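Local atomic coordinates of acetamidase (Bacillus halodurans, PDB entry 2II1), a protein that binds calcium ions and probably hydrolyses carbon-nitrogen bonds other than peptide bonds in linear amides. Residues A[19-24]-A[59-64]; A[64-69]-A[205-210]; A[263-268]-A[285-290]. One frame throughout, in Å; residues are numbered along the deposited sequence. Where two conformers were deposited one is given.

Contact 1. Residues A[19-24]-A[59-64]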
# COMPACT_ATOMS: atom_id res chain seq x y z
N VAL A 19 -3.98 9.76 34.96
CA VAL A 19 -3.39 10.96 35.56
C VAL A 19 -2.04 11.22 34.88
O VAL A 19 -1.27 10.31 34.67
CB VAL A 19 -3.24 10.83 37.11
CG1 VAL A 19 -2.70 12.14 37.68
CG2 VAL A 19 -4.57 10.49 37.77
N PRO A 20 -1.78 12.47 34.47
CA PRO A 20 -0.49 12.74 33.82
C PRO A 20 0.71 12.41 34.70
O PRO A 20 0.71 12.75 35.89
CB PRO A 20 -0.53 14.24 33.56
CG PRO A 20 -1.95 14.59 33.56
CD PRO A 20 -2.62 13.67 34.54
N ILE A 21 1.72 11.76 34.13
CA ILE A 21 2.98 11.49 34.84
C ILE A 21 3.95 12.67 34.68
O ILE A 21 5.00 12.73 35.30
CB ILE A 21 3.65 10.15 34.36
CG1 ILE A 21 4.13 10.25 32.90
CG2 ILE A 21 2.68 8.98 34.50
CD1 ILE A 21 4.73 8.96 32.33
N ALA A 22 3.57 13.63 33.85
CA ALA A 22 4.46 14.72 33.51
C ALA A 22 3.75 15.77 32.69
O ALA A 22 2.69 15.50 32.09
CB ALA A 22 5.63 14.21 32.78
N SER A 23 4.32 16.96 32.70
CA SER A 23 3.79 18.11 31.98
C SER A 23 4.90 18.73 31.21
O SER A 23 6.07 18.63 31.62
CB SER A 23 3.26 19.18 32.93
OG SER A 23 2.22 18.69 33.75
N CYS A 24 4.54 19.36 30.08
CA CYS A 24 5.45 20.24 29.34
C CYS A 24 4.72 21.46 28.78
O CYS A 24 3.51 21.58 28.89
CB CYS A 24 6.16 19.48 28.21
SG CYS A 24 5.13 19.04 26.85
N PRO A 59 2.05 -1.77 26.40
CA PRO A 59 2.30 -0.67 27.30
C PRO A 59 2.69 0.60 26.54
O PRO A 59 3.46 0.54 25.58
CB PRO A 59 3.47 -1.18 28.14
CG PRO A 59 4.21 -2.09 27.22
CD PRO A 59 3.15 -2.76 26.42
N ALA A 60 2.15 1.73 26.98
CA ALA A 60 2.54 3.03 26.48
C ALA A 60 3.10 3.86 27.65
O ALA A 60 2.52 3.87 28.72
CB ALA A 60 1.35 3.72 25.85
N THR A 61 4.25 4.51 27.44
CA THR A 61 4.81 5.46 28.40
C THR A 61 4.02 6.77 28.30
O THR A 61 3.80 7.27 27.20
CB THR A 61 6.32 5.69 28.15
OG1 THR A 61 7.03 4.45 28.29
CG2 THR A 61 6.88 6.75 29.11
N GLY A 62 3.58 7.30 29.44
CA GLY A 62 2.69 8.46 29.49
C GLY A 62 1.67 8.27 30.59
O GLY A 62 1.78 7.33 31.38
N PRO A 63 0.64 9.15 30.65
CA PRO A 63 0.37 10.25 29.73
C PRO A 63 1.10 11.56 30.04
O PRO A 63 1.35 11.87 31.18
CB PRO A 63 -1.14 10.45 29.82
CG PRO A 63 -1.59 9.72 31.03
CD PRO A 63 -0.41 9.04 31.67
N LEU A 64 1.44 12.29 29.00
CA LEU A 64 2.10 13.59 29.12
C LEU A 64 1.03 14.67 28.96
O LEU A 64 0.31 14.67 27.95
CB LEU A 64 3.16 13.74 28.03
CG LEU A 64 3.72 15.15 27.84
CD1 LEU A 64 4.70 15.51 28.98
CD2 LEU A 64 4.35 15.31 26.46
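I21 is one bump of this contact, laid along the bare backbone of G62. Its CG1 sits between the backbone N and the carbonyl carbon (chi1 67°), the crowded position, and the extended tip beyond it comes down over the glycine. I21 CD1 ends 3.5 Å from G62 O, while CG2 flanks the same carbonyl. The backbone angles of G62 would jam a CB against the carbonyl O of T61, which by itself accounts for a glycine here.

The peptide bond into P63 is cis, and the proline ring presents its CD-CG rim to the other segment, with P63 CD 3.4 Å from V19 O. The carbonyl of P63 is gripped twice. I21 N donates a hydrogen bond to P63 O at 3.0 Å, with an N-H...O angle of 150°, arriving nearly along the C=O axis. P20 CA adds a CA-H...O contact to P63 O at 3.3 Å.

L64 makes the second bump and gives up the most surface of any residue in the contact. With CG anti to the backbone N (chi1 168°), its two methyls fork against segment 19-24: L64 CD1 lies 4.1 Å from A22 CB. The other prong, L64 CD2, meets C24 SG at 3.8 Å. A CA-H...O contact from L64 CA to A22 O (3.6 Å) runs alongside. A22 N, buried by the contact, finds no partner in the model.

Strand 22-25 runs parallel to strand 60-67, and backbone hydrogen bonds of A22 and C24 to Y65, and of C24 to E67, continue the pairing. L5 of strand 3-5 packs on I21, A22 and T61, while L177 of strand 176-184, the antiparallel neighbour of strand 60-67, touches P20 and P63.

Contact 2. Residues A[64-69]-A[205-210]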
# COMPACT_ATOMS: atom_id res chain seq x y z
N LEU A 64 1.44 12.29 29.00
CA LEU A 64 2.10 13.59 29.12
C LEU A 64 1.03 14.67 28.96
O LEU A 64 0.31 14.67 27.95
CB LEU A 64 3.16 13.74 28.03
CG LEU A 64 3.72 15.15 27.84
CD1 LEU A 64 4.70 15.51 28.98
CD2 LEU A 64 4.35 15.31 26.46
N TYR A 65 0.95 15.59 29.93
CA TYR A 65 0.08 16.77 29.85
C TYR A 65 0.84 17.91 29.17
O TYR A 65 1.85 18.43 29.71
CB TYR A 65 -0.41 17.21 31.26
CG TYR A 65 -1.63 18.13 31.23
CD1 TYR A 65 -1.49 19.48 30.91
CD2 TYR A 65 -2.90 17.64 31.48
CE1 TYR A 65 -2.59 20.33 30.86
CE2 TYR A 65 -4.02 18.49 31.45
CZ TYR A 65 -3.85 19.84 31.13
OH TYR A 65 -4.91 20.72 31.06
N VAL A 66 0.35 18.31 28.00
CA VAL A 66 0.90 19.44 27.24
C VAL A 66 0.09 20.71 27.61
O VAL A 66 -1.08 20.86 27.18
CB VAL A 66 0.89 19.16 25.72
CG1 VAL A 66 1.56 20.28 24.93
CG2 VAL A 66 1.53 17.81 25.42
N GLU A 67 0.67 21.58 28.42
CA GLU A 67 -0.04 22.81 28.88
C GLU A 67 -0.18 23.76 27.71
O GLU A 67 0.73 23.88 26.92
CB GLU A 67 0.72 23.52 29.98
CG GLU A 67 0.90 22.71 31.24
CD GLU A 67 1.35 23.53 32.44
OE1 GLU A 67 1.72 24.74 32.33
OE2 GLU A 67 1.32 22.94 33.55
N GLY A 68 -1.34 24.41 27.61
CA GLY A 68 -1.69 25.25 26.45
C GLY A 68 -2.53 24.53 25.40
O GLY A 68 -3.18 25.19 24.57
N ALA A 69 -2.49 23.19 25.43
CA ALA A 69 -3.25 22.33 24.54
C ALA A 69 -4.67 22.24 25.08
O ALA A 69 -4.88 21.88 26.23
CB ALA A 69 -2.63 20.91 24.46
N LEU A 205 11.41 13.47 21.15
CA LEU A 205 10.50 14.23 20.31
C LEU A 205 10.38 15.68 20.79
O LEU A 205 10.67 15.97 21.96
CB LEU A 205 9.13 13.53 20.29
CG LEU A 205 8.38 13.24 21.59
CD1 LEU A 205 7.61 14.44 22.08
CD2 LEU A 205 7.42 12.12 21.42
N LYS A 206 9.97 16.56 19.89
CA LYS A 206 9.52 17.91 20.25
C LYS A 206 8.00 18.01 20.07
O LYS A 206 7.44 17.60 19.01
CB LYS A 206 10.25 18.94 19.38
CG LYS A 206 9.95 20.40 19.72
CD LYS A 206 10.87 21.36 18.96
CE LYS A 206 10.29 22.80 18.93
NZ LYS A 206 11.34 23.84 18.70
N VAL A 207 7.31 18.51 21.09
CA VAL A 207 5.87 18.60 21.04
C VAL A 207 5.39 20.05 20.92
O VAL A 207 5.69 20.89 21.79
CB VAL A 207 5.21 17.86 22.26
CG1 VAL A 207 5.79 18.35 23.59
CG2 VAL A 207 3.70 18.02 22.22
N ASN A 208 4.66 20.35 19.83
CA ASN A 208 4.10 21.69 19.61
C ASN A 208 2.59 21.65 19.65
O ASN A 208 1.98 20.66 19.23
CB ASN A 208 4.56 22.32 18.30
CG ASN A 208 6.05 22.43 18.20
OD1 ASN A 208 6.72 22.82 19.14
ND2 ASN A 208 6.58 22.08 17.04
N VAL A 209 2.00 22.71 20.18
CA VAL A 209 0.54 22.85 20.23
C VAL A 209 0.18 23.73 19.05
O VAL A 209 0.80 24.78 18.84
CB VAL A 209 0.05 23.45 21.53
CG1 VAL A 209 -1.45 23.79 21.44
CG2 VAL A 209 0.32 22.51 22.67
N LYS A 210 -0.77 23.26 18.25
CA LYS A 210 -1.28 24.01 17.12
C LYS A 210 -2.74 24.30 17.40
O LYS A 210 -3.50 23.40 17.72
CB LYS A 210 -1.11 23.27 15.78
CG LYS A 210 0.34 23.05 15.34
CD LYS A 210 1.07 24.35 15.03
CE LYS A 210 2.44 24.40 15.71
NZ LYS A 210 2.81 25.77 16.21
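Two beta sheets meet face to face in this contact: strand 60-67, from the curled mixed sheet that also holds strand 176-184, lies over strand 201-210 of the large mixed sheet. The evidence for layering is threefold: the short axes of strands 64-67 and 205-210 come no nearer than 8.4 Å, the two segments share no backbone hydrogen bond, and L64, V66, V207 and V209 all point toward the opposite segment. The strand directions differ by 49°, and apolar side chains carry the contact.

V209 gives up the most surface to segment 64-69. Its CG2, anti to its own carbonyl carbon, slides past V66 and comes 3.4 Å from V66 CG1, tighter than usual for two carbons. The same methyl, V209 CG2, reaches A69 CB at 3.8 Å. V209 CG1, anti to the backbone N (chi1 171°), lies 3.8 Å from G68 O. V209 thus packs into the turn V66-A69.

That turn is a type II beta turn, closed by a hydrogen bond from A69 N to V66 O of 3.2 Å. G68 supplies its third position with a positive phi of 96°. The turn brings G68 and A69 against V209, and G68 O is also hydrogen-bonded to NZ of K211.

Further back in the layer, V66 and V207 meet tip to tip, with V66 CG2 3.9 Å from V207 CG2. V207 CG1, in the crowded position between N and the carbonyl carbon, makes a looser approach to L64 CD2 at 4.4 Å. V30 of strand 28-34, which neighbours strand 201-210 in its sheet, touches both L64 and V207, and S26 OG is hydrogen-bonded to V209 N.

Contact 3. Residues A[263-268]-A[285-290]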
# COMPACT_ATOMS: atom_id res chain seq x y z
N MSE A 263 -8.94 13.79 -9.00
CA MSE A 263 -8.10 13.53 -10.17
C MSE A 263 -6.62 13.62 -9.80
O MSE A 263 -5.80 12.80 -10.23
CB MSE A 263 -8.41 14.51 -11.28
CG MSE A 263 -9.68 14.21 -11.98
SE MSE A 263 -10.02 15.50 -13.36
CE MSE A 263 -11.80 14.76 -13.98
N LEU A 264 -6.28 14.60 -8.99
CA LEU A 264 -4.90 14.75 -8.58
C LEU A 264 -4.45 13.52 -7.78
O LEU A 264 -3.36 13.02 -8.02
CB LEU A 264 -4.65 16.05 -7.81
CG LEU A 264 -3.19 16.24 -7.40
CD1 LEU A 264 -2.29 16.48 -8.61
CD2 LEU A 264 -3.04 17.37 -6.36
N LEU A 265 -5.30 13.06 -6.86
CA LEU A 265 -5.00 11.91 -6.00
C LEU A 265 -4.86 10.61 -6.81
O LEU A 265 -3.90 9.86 -6.64
CB LEU A 265 -6.10 11.71 -4.94
CG LEU A 265 -6.30 12.80 -3.87
CD1 LEU A 265 -7.14 12.29 -2.69
CD2 LEU A 265 -4.99 13.36 -3.41
N SER A 266 -5.86 10.34 -7.65
CA SER A 266 -5.87 9.18 -8.53
C SER A 266 -4.66 9.16 -9.45
O SER A 266 -4.08 8.10 -9.74
CB SER A 266 -7.16 9.16 -9.33
OG SER A 266 -7.53 7.85 -9.64
N GLY A 267 -4.25 10.34 -9.91
CA GLY A 267 -3.11 10.45 -10.81
C GLY A 267 -1.71 10.53 -10.20
O GLY A 267 -0.73 10.15 -10.84
N ALA A 268 -1.61 11.07 -8.98
CA ALA A 268 -0.31 11.50 -8.44
C ALA A 268 -0.09 11.00 -7.01
O ALA A 268 1.02 11.04 -6.53
CB ALA A 268 -0.25 13.05 -8.45
N PHE A 285 -3.19 7.61 2.93
CA PHE A 285 -3.03 8.20 1.60
C PHE A 285 -1.92 9.23 1.66
O PHE A 285 -1.98 10.16 2.48
CB PHE A 285 -4.30 8.88 1.07
CG PHE A 285 -4.27 9.06 -0.41
CD1 PHE A 285 -3.61 10.12 -0.99
CD2 PHE A 285 -4.81 8.08 -1.22
CE1 PHE A 285 -3.52 10.22 -2.37
CE2 PHE A 285 -4.75 8.19 -2.57
CZ PHE A 285 -4.11 9.27 -3.16
N SER A 286 -0.97 9.10 0.72
CA SER A 286 0.24 9.88 0.68
C SER A 286 0.35 10.68 -0.64
O SER A 286 0.17 10.12 -1.75
CB SER A 286 1.44 8.96 0.83
OG SER A 286 2.66 9.63 0.64
N LEU A 287 0.63 11.98 -0.50
CA LEU A 287 0.91 12.84 -1.65
C LEU A 287 2.18 13.70 -1.42
O LEU A 287 2.38 14.22 -0.32
CB LEU A 287 -0.30 13.72 -1.91
CG LEU A 287 -0.29 14.61 -3.15
CD1 LEU A 287 -0.42 13.79 -4.49
CD2 LEU A 287 -1.37 15.66 -3.00
N ALA A 288 3.00 13.85 -2.47
CA ALA A 288 4.26 14.60 -2.43
C ALA A 288 4.08 16.07 -2.01
O ALA A 288 3.18 16.75 -2.48
CB ALA A 288 4.95 14.54 -3.78
N LEU A 289 4.95 16.55 -1.12
CA LEU A 289 4.80 17.90 -0.54
C LEU A 289 4.95 18.98 -1.62
O LEU A 289 4.42 20.09 -1.48
CB LEU A 289 5.83 18.15 0.57
CG LEU A 289 5.76 17.28 1.82
CD1 LEU A 289 7.11 17.38 2.54
CD2 LEU A 289 4.63 17.69 2.71
N HIS A 290 5.66 18.69 -2.69
CA HIS A 290 5.83 19.71 -3.72
C HIS A 290 4.51 20.09 -4.41
O HIS A 290 4.45 21.15 -5.01
CB HIS A 290 6.92 19.30 -4.73
CG HIS A 290 6.51 18.18 -5.65
ND1 HIS A 290 5.71 18.38 -6.75
CD2 HIS A 290 6.81 16.86 -5.63
CE1 HIS A 290 5.52 17.23 -7.37
NE2 HIS A 290 6.18 16.29 -6.71
O HOH W 1 2.54 11.62 -4.28
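The phenyl ring of F285 is the flat group, and L265 meets it both on a face and at the edge. Over one face stands L265 CD1, 4.2 Å above the ring plane and offset toward the rim. At the edge, in the plane of the ring, L265 O lies 3.5 Å from F285 CZ. Two further carbons close around the same corner: L265 CB is 3.6 Å from F285 CZ. L265 CD2 approaches F285 CE1 equally closely, at 3.6 Å. The two side chains cross obliquely, F285 extending with CG anti to the backbone N (chi1 -160°) and L265 with CG anti to its carbonyl carbon (chi1 -65°).

This is a helix laid across a sheet. The short axes of helix 263-268 and strand 285-288 are turned by 87°, and F285 and L287, two residues apart on the strand, both point toward the helix, whereas S286 between them points away. Helix 258-268 is followed directly by strand 270-275, the antiparallel neighbour of strand 281-288, so the helix packs across the strand next to the one it leads into.

L287, with CG anti to the backbone N, spreads its methyls over L264 and A268: L287 CD1 lies 4.0 Å from A268 CB. L287 CD2 meets L264 CD2 at 4.1 Å, the two leucines crossing at about a right angle. Polar linkage is supplied by a water that donates to A268 O at 2.8 Å. The same water accepts from A288 N at 2.9 Å, linking A268 to the strand.

L265 is also packed by M246, A247 and L250 of helix 235-253. L126 of the second subunit touches L264 and A268, and S266 OG is hydrogen-bonded to C195 O and L193 N of that subunit.

Overall arrangement
Contacts 1 and 2 are consecutive on strand 60-67 and share L64, their centres 12 Å apart. The first pairs that strand in its sheet with strand 22-25, the second lays it on the other sheet. C24 SG touches V207 CG1 at 3.4 Å. Contact 3 uses the large sheet of contact 2, but its centre is 30 Å from that of contact 2. Contacts 1 and 3 lie on opposite sides of the chain's centre, 36 Å apart between centres and about 24 Å between nearest atoms. T61 of contact 1 lies about 14 Å, side chain to ion, from a bound calcium. Contact 3 instead borders L256, part of a third calcium site seen for this protein but not occupied on this chain.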